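Local coordinates for protein amidase, hydantoinase/carbamoylase family (PDB 6C0D) that probably hydrolyses N-carbamoyl-L-amino acids as a zinc-dependent, homodimeric amidase of the peptidase M20 family, at residues A[97-111]-A[395-409]. Residues are numbered along the deposited sequence; the frame is centred on the assembly and turned at random.
Sequences GWLDGALGVIYGLEI and EDTAEQHIVLGCEVA. With ZN (zinc ion), chain B.
Tyr107 pushes its ring from helix 102-111 into the surface of helix 399-409, a knob in the hole formed by Ile402, Gly405, Cys406 and Ala409. One ring face takes Cys406, whose CB lies 3.8 Å from the Tyr107 ring centroid in a CH-pi contact. Cys406 also brings its sulfur over that face, since chi1 of -164° turns SG away from its own backbone N; Leu103 CG lies over the opposite face, toward the rim. The phenol tip makes a weak hydrogen bond, Tyr107 OH to Ile402 O at 2.6 Å, giving a polar tip a partner in a buried place. Gly405 suits its position because a CB there would strike that hydroxyl. Small Ala409 lets Ile111 CD1 come to 3.6 Å from its CB, and the helices cross at -53°, their axes 10.0 Å apart. Branched Ile402 divides its two methyls, CG2 meeting Leu103 CD1 and Tyr107 CE1 while CD1 touches Leu99 CD1 and Trp98 CZ2.

Toward the partly exposed Gly97, Glu395 and Asp396, the buried packing gives way to polar bonds and water. Asp396 OD1 lies in the indole plane, 2.9 Å from Trp98 NE1, and this N-H and Thr397 N reach it from opposite faces of the carboxylate. The extended but poorly ordered Glu395 points OE1 at two successive amides, Leu99 N at 3.0 Å and Asp100 N at 2.9 Å, while waters link its OE2 to Gly97 N and Asp100 OD2. Glu395 is thus a second-shell residue, bonded to the backbone of Asp100, whose OD1 binds zinc at 2.2 Å alongside His89 and His196.

In this M20-family domain, strand 378-384 backs Leu103, Tyr107 and Ala409, strand 189-198 touches Leu99 and Tyr107, and helix 18-30 packs on Ala102 and Ile402.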
ATOM      1  N   GLY A  97       8.242 -24.189 -10.678  1.00 45.29           N
ATOM      2  CA  GLY A  97       9.519 -24.666 -11.163  1.00 45.07           C
ATOM      3  C   GLY A  97       9.480 -26.165 -11.446  1.00 43.81           C
ATOM      4  O   GLY A  97       8.526 -26.867 -11.116  1.00 45.28           O
ATOM      5  N   TRP A  98      10.553 -26.660 -12.070  1.00 33.46           N
ATOM      6  CA  TRP A  98      10.496 -28.025 -12.579  1.00 30.94           C
ATOM      7  C   TRP A  98      10.801 -29.069 -11.519  1.00 29.86           C
ATOM      8  O   TRP A  98      10.615 -30.265 -11.777  1.00 33.61           O
ATOM      9  CB  TRP A  98      11.436 -28.189 -13.779  1.00 33.43           C
ATOM     10  CG  TRP A  98      12.910 -28.323 -13.490  1.00 33.04           C
ATOM     11  CD1 TRP A  98      13.757 -27.356 -13.003  1.00 35.46           C
ATOM     12  CD2 TRP A  98      13.728 -29.475 -13.754  1.00 33.19           C
ATOM     13  NE1 TRP A  98      15.045 -27.854 -12.921  1.00 34.25           N
ATOM     14  CE2 TRP A  98      15.048 -29.153 -13.368  1.00 33.82           C
ATOM     15  CE3 TRP A  98      13.462 -30.761 -14.255  1.00 32.29           C
ATOM     16  CZ2 TRP A  98      16.104 -30.064 -13.484  1.00 33.20           C
ATOM     17  CZ3 TRP A  98      14.507 -31.661 -14.372  1.00 31.74           C
ATOM     18  CH2 TRP A  98      15.816 -31.308 -13.987  1.00 34.85           C
ATOM     19  N   LEU A  99      11.247 -28.663 -10.333  1.00 29.75           N
ATOM     20  CA  LEU A  99      11.584 -29.633  -9.302  1.00 27.14           C
ATOM     21  C   LEU A  99      10.707 -29.561  -8.061  1.00 28.20           C
ATOM     22  O   LEU A  99      10.695 -30.522  -7.292  1.00 25.83           O
ATOM     23  CB  LEU A  99      13.055 -29.480  -8.887  1.00 30.12           C
ATOM     24  CG  LEU A  99      14.063 -29.681 -10.022  1.00 32.46           C
ATOM     25  CD1 LEU A  99      15.466 -29.293  -9.566  1.00 32.76           C
ATOM     26  CD2 LEU A  99      14.036 -31.128 -10.513  1.00 27.57           C
ATOM     27  N   ASP A 100       9.992 -28.459  -7.829  1.00 31.26           N
ATOM     28  CA  ASP A 100       9.108 -28.406  -6.669  1.00 32.67           C
ATOM     29  C   ASP A 100       8.026 -29.454  -6.823  1.00 35.22           C
ATOM     30  O   ASP A 100       7.215 -29.392  -7.753  1.00 34.15           O
ATOM     31  CB  ASP A 100       8.488 -27.014  -6.506  1.00 35.10           C
ATOM     32  CG  ASP A 100       7.717 -26.863  -5.181  1.00 43.19           C
ATOM     33  OD1 ASP A 100       7.078 -27.841  -4.726  1.00 34.88           O
ATOM     34  OD2 ASP A 100       7.763 -25.766  -4.585  1.00 50.44           O
ATOM     35  N   GLY A 101       8.016 -30.410  -5.905  1.00 29.04           N
ATOM     36  CA  GLY A 101       7.079 -31.510  -5.966  1.00 25.50           C
ATOM     37  C   GLY A 101       7.551 -32.644  -6.851  1.00 23.92           C
ATOM     38  O   GLY A 101       7.636 -33.785  -6.389  1.00 24.11           O
ATOM     39  N   ALA A 102       7.881 -32.343  -8.114  1.00 23.92           N
ATOM     40  CA  ALA A 102       8.335 -33.370  -9.048  1.00 26.69           C
ATOM     41  C   ALA A 102       9.505 -34.172  -8.488  1.00 24.37           C
ATOM     42  O   ALA A 102       9.581 -35.393  -8.673  1.00 23.08           O
ATOM     43  CB  ALA A 102       8.729 -32.719 -10.376  1.00 26.88           C
ATOM     44  N   LEU A 103      10.423 -33.502  -7.792  1.00 23.55           N
ATOM     45  CA  LEU A 103      11.584 -34.197  -7.244  1.00 20.46           C
ATOM     46  C   LEU A 103      11.179 -35.421  -6.427  1.00 23.15           C
ATOM     47  O   LEU A 103      11.691 -36.525  -6.645  1.00 19.20           O
ATOM     48  CB  LEU A 103      12.406 -33.243  -6.378  1.00 20.99           C
ATOM     49  CG  LEU A 103      13.737 -33.849  -5.933  1.00 19.05           C
ATOM     50  CD1 LEU A 103      14.837 -33.466  -6.936  1.00 23.66           C
ATOM     51  CD2 LEU A 103      14.119 -33.388  -4.514  1.00 19.77           C
ATOM     52  N   GLY A 104      10.267 -35.243  -5.470  1.00 18.77           N
ATOM     53  CA  GLY A 104       9.960 -36.348  -4.568  1.00 15.46           C
ATOM     54  C   GLY A 104       9.124 -37.427  -5.229  1.00 21.32           C
ATOM     55  O   GLY A 104       9.241 -38.607  -4.878  1.00 18.44           O
ATOM     56  N   VAL A 105       8.279 -37.053  -6.192  1.00 19.56           N
ATOM     57  CA  VAL A 105       7.511 -38.055  -6.937  1.00 22.35           C
ATOM     58  C   VAL A 105       8.449 -38.965  -7.715  1.00 22.09           C
ATOM     59  O   VAL A 105       8.339 -40.198  -7.657  1.00 20.70           O
ATOM     60  CB  VAL A 105       6.493 -37.382  -7.880  1.00 23.45           C
ATOM     61  CG1 VAL A 105       5.776 -38.453  -8.717  1.00 21.38           C
ATOM     62  CG2 VAL A 105       5.470 -36.558  -7.080  1.00 22.26           C
ATOM     63  N   ILE A 106       9.378 -38.367  -8.480  1.00 18.04           N
ATOM     64  CA  ILE A 106      10.272 -39.183  -9.299  1.00 21.31           C
ATOM     65  C   ILE A 106      11.322 -39.890  -8.441  1.00 20.56           C
ATOM     66  O   ILE A 106      11.704 -41.033  -8.738  1.00 19.01           O
ATOM     67  CB  ILE A 106      10.912 -38.330 -10.404  1.00 20.36           C
ATOM     68  CG1 ILE A 106       9.825 -37.701 -11.285  1.00 23.62           C
ATOM     69  CG2 ILE A 106      11.893 -39.164 -11.242  1.00 22.90           C
ATOM     70  CD1 ILE A 106       8.857 -38.729 -11.887  1.00 23.75           C
ATOM     71  N   TYR A 107      11.796 -39.255  -7.361  1.00 16.19           N
ATOM     72  CA  TYR A 107      12.611 -40.006  -6.403  1.00 17.57           C
ATOM     73  C   TYR A 107      11.879 -41.263  -5.945  1.00 18.41           C
ATOM     74  O   TYR A 107      12.457 -42.351  -5.895  1.00 17.68           O
ATOM     75  CB  TYR A 107      12.955 -39.178  -5.156  1.00 15.44           C
ATOM     76  CG  TYR A 107      14.147 -38.237  -5.210  1.00 18.91           C
ATOM     77  CD1 TYR A 107      14.634 -37.722  -6.414  1.00 16.62           C
ATOM     78  CD2 TYR A 107      14.757 -37.828  -4.027  1.00 18.50           C
ATOM     79  CE1 TYR A 107      15.707 -36.825  -6.432  1.00 19.10           C
ATOM     80  CE2 TYR A 107      15.820 -36.937  -4.032  1.00 14.15           C
ATOM     81  CZ  TYR A 107      16.297 -36.441  -5.234  1.00 14.94           C
ATOM     82  OH  TYR A 107      17.361 -35.567  -5.245  1.00 17.24           O
ATOM     83  N   GLY A 108      10.603 -41.121  -5.580  1.00 18.41           N
ATOM     84  CA  GLY A 108       9.860 -42.284  -5.113  1.00 18.76           C
ATOM     85  C   GLY A 108       9.831 -43.387  -6.154  1.00 18.20           C
ATOM     86  O   GLY A 108      10.074 -44.555  -5.848  1.00 18.64           O
ATOM     87  N   LEU A 109       9.571 -43.021  -7.407  1.00 17.77           N
ATOM     88  CA  LEU A 109       9.561 -43.997  -8.489  1.00 18.91           C
ATOM     89  C   LEU A 109      10.918 -44.677  -8.631  1.00 21.64           C
ATOM     90  O   LEU A 109      11.007 -45.909  -8.742  1.00 20.36           O
ATOM     91  CB  LEU A 109       9.164 -43.297  -9.797  1.00 22.64           C
ATOM     92  CG  LEU A 109       9.031 -44.102 -11.082  1.00 26.59           C
ATOM     93  CD1 LEU A 109       7.942 -45.158 -10.923  1.00 27.26           C
ATOM     94  CD2 LEU A 109       8.705 -43.140 -12.256  1.00 26.82           C
ATOM     95  N   GLU A 110      11.995 -43.888  -8.648  1.00 16.67           N
ATOM     96  CA  GLU A 110      13.308 -44.492  -8.847  1.00 17.83           C
ATOM     97  C   GLU A 110      13.686 -45.366  -7.664  1.00 18.46           C
ATOM     98  O   GLU A 110      14.315 -46.418  -7.831  1.00 18.56           O
ATOM     99  CB  GLU A 110      14.374 -43.414  -9.056  1.00 20.02           C
ATOM    100  CG  GLU A 110      15.795 -43.986  -9.168  1.00 18.41           C
ATOM    101  CD  GLU A 110      15.971 -44.950 -10.333  1.00 20.50           C
ATOM    102  OE1 GLU A 110      15.189 -44.878 -11.314  1.00 23.52           O
ATOM    103  OE2 GLU A 110      16.895 -45.797 -10.271  1.00 20.45           O
ATOM    104  N   ILE A 111      13.335 -44.929  -6.457  1.00 17.25           N
ATOM    105  CA  ILE A 111      13.653 -45.723  -5.272  1.00 19.65           C
ATOM    106  C   ILE A 111      12.897 -47.038  -5.299  1.00 19.75           C
ATOM    107  O   ILE A 111      13.466 -48.091  -4.994  1.00 16.47           O
ATOM    108  CB  ILE A 111      13.362 -44.915  -3.995  1.00 14.21           C
ATOM    109  CG1 ILE A 111      14.351 -43.736  -3.916  1.00 16.46           C
ATOM    110  CG2 ILE A 111      13.487 -45.813  -2.742  1.00 16.25           C
ATOM    111  CD1 ILE A 111      13.941 -42.672  -2.900  1.00 16.47           C
ATOM    112  N   GLU A 395      13.931 -21.567 -10.839  1.00 61.26           N
ATOM    113  CA  GLU A 395      14.262 -22.553  -9.815  1.00 63.36           C
ATOM    114  C   GLU A 395      15.048 -23.718 -10.416  1.00 60.87           C
ATOM    115  O   GLU A 395      14.713 -24.210 -11.498  1.00 56.91           O
ATOM    116  CB  GLU A 395      12.967 -23.049  -9.164  1.00 70.44           C
ATOM    117  CG  GLU A 395      13.010 -24.424  -8.513  1.00 64.80           C
ATOM    118  CD  GLU A 395      11.609 -24.988  -8.283  1.00 66.20           C
ATOM    119  OE1 GLU A 395      11.291 -26.064  -8.844  1.00 59.94           O
ATOM    120  OE2 GLU A 395      10.821 -24.347  -7.550  1.00 57.72           O
ATOM    121  N   ASP A 396      16.104 -24.157  -9.720  1.00 51.49           N
ATOM    122  CA  ASP A 396      16.972 -25.187 -10.290  1.00 41.49           C
ATOM    123  C   ASP A 396      17.909 -25.779  -9.234  1.00 50.75           C
ATOM    124  O   ASP A 396      18.170 -25.173  -8.191  1.00 43.42           O
ATOM    125  CB  ASP A 396      17.798 -24.646 -11.460  1.00 44.94           C
ATOM    126  CG  ASP A 396      18.160 -25.731 -12.463  1.00 54.95           C
ATOM    127  OD1 ASP A 396      17.737 -26.894 -12.269  1.00 47.13           O
ATOM    128  OD2 ASP A 396      18.869 -25.424 -13.444  1.00 60.16           O
ATOM    129  N   THR A 397      18.429 -26.971  -9.552  1.00 43.01           N
ATOM    130  CA  THR A 397      19.361 -27.728  -8.717  1.00 33.25           C
ATOM    131  C   THR A 397      20.345 -28.437  -9.640  1.00 36.18           C
ATOM    132  O   THR A 397      19.928 -29.010 -10.651  1.00 39.76           O
ATOM    133  CB  THR A 397      18.615 -28.748  -7.848  1.00 34.80           C
ATOM    134  OG1 THR A 397      17.673 -28.076  -6.997  1.00 36.62           O
ATOM    135  CG2 THR A 397      19.595 -29.541  -7.002  1.00 33.65           C
ATOM    136  N   ALA A 398      21.644 -28.389  -9.314  1.00 34.51           N
ATOM    137  CA  ALA A 398      22.638 -29.070 -10.141  1.00 28.27           C
ATOM    138  C   ALA A 398      22.297 -30.548 -10.275  1.00 23.28           C
ATOM    139  O   ALA A 398      21.833 -31.168  -9.317  1.00 24.13           O
ATOM    140  CB  ALA A 398      24.034 -28.923  -9.538  1.00 36.10           C
ATOM    141  N   GLU A 399      22.533 -31.114 -11.466  1.00 28.07           N
ATOM    142  CA  GLU A 399      22.155 -32.514 -11.680  1.00 29.76           C
ATOM    143  C   GLU A 399      22.854 -33.439 -10.695  1.00 26.13           C
ATOM    144  O   GLU A 399      22.251 -34.392 -10.196  1.00 19.59           O
ATOM    145  CB  GLU A 399      22.463 -32.956 -13.114  1.00 26.37           C
ATOM    146  CG  GLU A 399      21.601 -32.248 -14.158  1.00 35.91           C
ATOM    147  CD  GLU A 399      21.517 -32.981 -15.495  1.00 38.92           C
ATOM    148  OE1 GLU A 399      22.271 -33.951 -15.728  1.00 41.50           O
ATOM    149  OE2 GLU A 399      20.671 -32.585 -16.317  1.00 45.65           O
ATOM    150  N   GLN A 400      24.132 -33.193 -10.401  1.00 27.37           N
ATOM    151  CA  GLN A 400      24.827 -34.055  -9.446  0.61 24.60           C
ATOM    152  C   GLN A 400      24.214 -33.968  -8.054  1.00 25.27           C
ATOM    153  O   GLN A 400      24.305 -34.921  -7.270  1.00 19.90           O
ATOM    154  CB  GLN A 400      26.316 -33.698  -9.404  0.61 24.34           C
ATOM    155  CG  GLN A 400      26.580 -32.222  -9.124  0.61 28.48           C
ATOM    156  CD  GLN A 400      28.033 -31.942  -8.825  0.61 39.42           C
ATOM    157  OE1 GLN A 400      28.531 -32.295  -7.760  0.61 30.48           O
ATOM    158  NE2 GLN A 400      28.728 -31.312  -9.771  0.61 45.75           N
ATOM    159  N   HIS A 401      23.589 -32.839  -7.710  1.00 19.74           N
ATOM    160  CA  HIS A 401      22.934 -32.779  -6.405  1.00 18.32           C
ATOM    161  C   HIS A 401      21.547 -33.425  -6.425  1.00 17.63           C
ATOM    162  O   HIS A 401      21.104 -33.971  -5.401  1.00 19.07           O
ATOM    163  CB  HIS A 401      22.858 -31.325  -5.927  1.00 23.42           C
ATOM    164  CG  HIS A 401      24.208 -30.688  -5.784  1.00 26.26           C
ATOM    165  ND1 HIS A 401      24.400 -29.321  -5.770  1.00 25.99           N
ATOM    166  CD2 HIS A 401      25.438 -31.243  -5.666  1.00 22.46           C
ATOM    167  CE1 HIS A 401      25.694 -29.062  -5.668  1.00 26.29           C
ATOM    168  NE2 HIS A 401      26.347 -30.211  -5.588  1.00 24.12           N
ATOM    169  N   ILE A 402      20.860 -33.382  -7.571  1.00 22.08           N
ATOM    170  CA  ILE A 402      19.628 -34.169  -7.714  1.00 17.39           C
ATOM    171  C   ILE A 402      19.929 -35.657  -7.539  1.00 17.58           C
ATOM    172  O   ILE A 402      19.204 -36.383  -6.845  1.00 18.08           O
ATOM    173  CB  ILE A 402      18.977 -33.894  -9.084  1.00 19.42           C
ATOM    174  CG1 ILE A 402      18.591 -32.418  -9.216  1.00 22.37           C
ATOM    175  CG2 ILE A 402      17.763 -34.841  -9.301  1.00 19.94           C
ATOM    176  CD1 ILE A 402      18.176 -32.004 -10.647  1.00 25.13           C
ATOM    177  N   VAL A 403      21.004 -36.126  -8.173  1.00 19.72           N
ATOM    178  CA  VAL A 403      21.409 -37.526  -8.068  1.00 19.27           C
ATOM    179  C   VAL A 403      21.790 -37.872  -6.635  1.00 18.21           C
ATOM    180  O   VAL A 403      21.373 -38.904  -6.101  1.00 18.12           O
ATOM    181  CB  VAL A 403      22.569 -37.813  -9.042  1.00 21.91           C
ATOM    182  CG1 VAL A 403      23.192 -39.196  -8.757  1.00 22.41           C
ATOM    183  CG2 VAL A 403      22.062 -37.723 -10.480  1.00 19.79           C
ATOM    184  N   LEU A 404      22.617 -37.037  -5.996  1.00 17.34           N
ATOM    185  CA  LEU A 404      23.016 -37.336  -4.612  1.00 14.83           C
ATOM    186  C   LEU A 404      21.808 -37.412  -3.676  1.00 19.32           C
ATOM    187  O   LEU A 404      21.717 -38.314  -2.828  1.00 15.02           O
ATOM    188  CB  LEU A 404      24.011 -36.286  -4.105  1.00 15.72           C
ATOM    189  CG  LEU A 404      24.418 -36.432  -2.635  1.00 16.31           C
ATOM    190  CD1 LEU A 404      25.117 -37.786  -2.392  1.00 19.97           C
ATOM    191  CD2 LEU A 404      25.310 -35.271  -2.160  1.00 17.48           C
ATOM    192  N   GLY A 405      20.864 -36.479  -3.816  1.00 16.82           N
ATOM    193  CA  GLY A 405      19.657 -36.537  -2.998  1.00 14.83           C
ATOM    194  C   GLY A 405      18.938 -37.867  -3.135  1.00 15.66           C
ATOM    195  O   GLY A 405      18.454 -38.436  -2.149  1.00 14.76           O
ATOM    196  N   CYS A 406      18.873 -38.387  -4.356  1.00 17.25           N
ATOM    197  CA  CYS A 406      18.174 -39.650  -4.571  1.00 17.35           C
ATOM    198  C   CYS A 406      18.980 -40.813  -4.013  1.00 18.08           C
ATOM    199  O   CYS A 406      18.407 -41.767  -3.479  1.00 15.95           O
ATOM    200  CB  CYS A 406      17.897 -39.857  -6.055  1.00 16.11           C
ATOM    201  SG  CYS A 406      16.630 -41.156  -6.355  1.00 19.33           S
ATOM    202  N   GLU A 407      20.311 -40.768  -4.150  1.00 16.33           N
ATOM    203  CA  GLU A 407      21.149 -41.799  -3.532  1.00 15.38           C
ATOM    204  C   GLU A 407      20.951 -41.856  -2.017  1.00 18.69           C
ATOM    205  O   GLU A 407      20.847 -42.945  -1.428  1.00 15.92           O
ATOM    206  CB  GLU A 407      22.627 -41.540  -3.877  1.00 15.93           C
ATOM    207  CG  GLU A 407      22.924 -41.830  -5.347  1.00 20.87           C
ATOM    208  CD  GLU A 407      24.338 -41.426  -5.753  1.00 31.99           C
ATOM    209  OE1 GLU A 407      24.888 -40.519  -5.125  1.00 27.56           O
ATOM    210  OE2 GLU A 407      24.891 -42.002  -6.703  1.00 31.24           O
ATOM    211  N   VAL A 408      20.939 -40.694  -1.362  1.00 14.34           N
ATOM    212  CA  VAL A 408      20.717 -40.651   0.090  1.00 13.09           C
ATOM    213  C   VAL A 408      19.328 -41.182   0.416  1.00 15.42           C
ATOM    214  O   VAL A 408      19.155 -42.016   1.314  1.00 14.91           O
ATOM    215  CB  VAL A 408      20.914 -39.220   0.631  1.00 15.30           C
ATOM    216  CG1 VAL A 408      20.458 -39.125   2.135  1.00 13.35           C
ATOM    217  CG2 VAL A 408      22.391 -38.786   0.469  1.00 16.37           C
ATOM    218  N   ALA A 409      18.318 -40.726  -0.329  1.00 15.82           N
ATOM    219  CA  ALA A 409      16.951 -41.173  -0.054  1.00 14.54           C
ATOM    220  C   ALA A 409      16.792 -42.677  -0.266  1.00 16.23           C
ATOM    221  O   ALA A 409      16.108 -43.355   0.517  1.00 15.31           O
ATOM    222  CB  ALA A 409      15.954 -40.405  -0.928  1.00 14.81           C
TER
HETATM  223 ZN    ZN B 501       6.120 -28.682  -2.980  0.70 26.97          ZN
HETATM  224  O   HOH W   1       8.285 -24.089  -8.085  1.00 56.44           O
HETATM  225  O   HOH W   2      12.154 -24.338 -12.966  1.00 43.75           O
HETATM  226  O   HOH W   3      10.236 -23.958  -4.475  1.00 51.90           O
HETATM  227  O   HOH W   4       5.454 -26.754  -2.443  1.00 35.17           O
HETATM  228  O   HOH W   5       5.399 -29.490  -1.001  1.00 28.61           O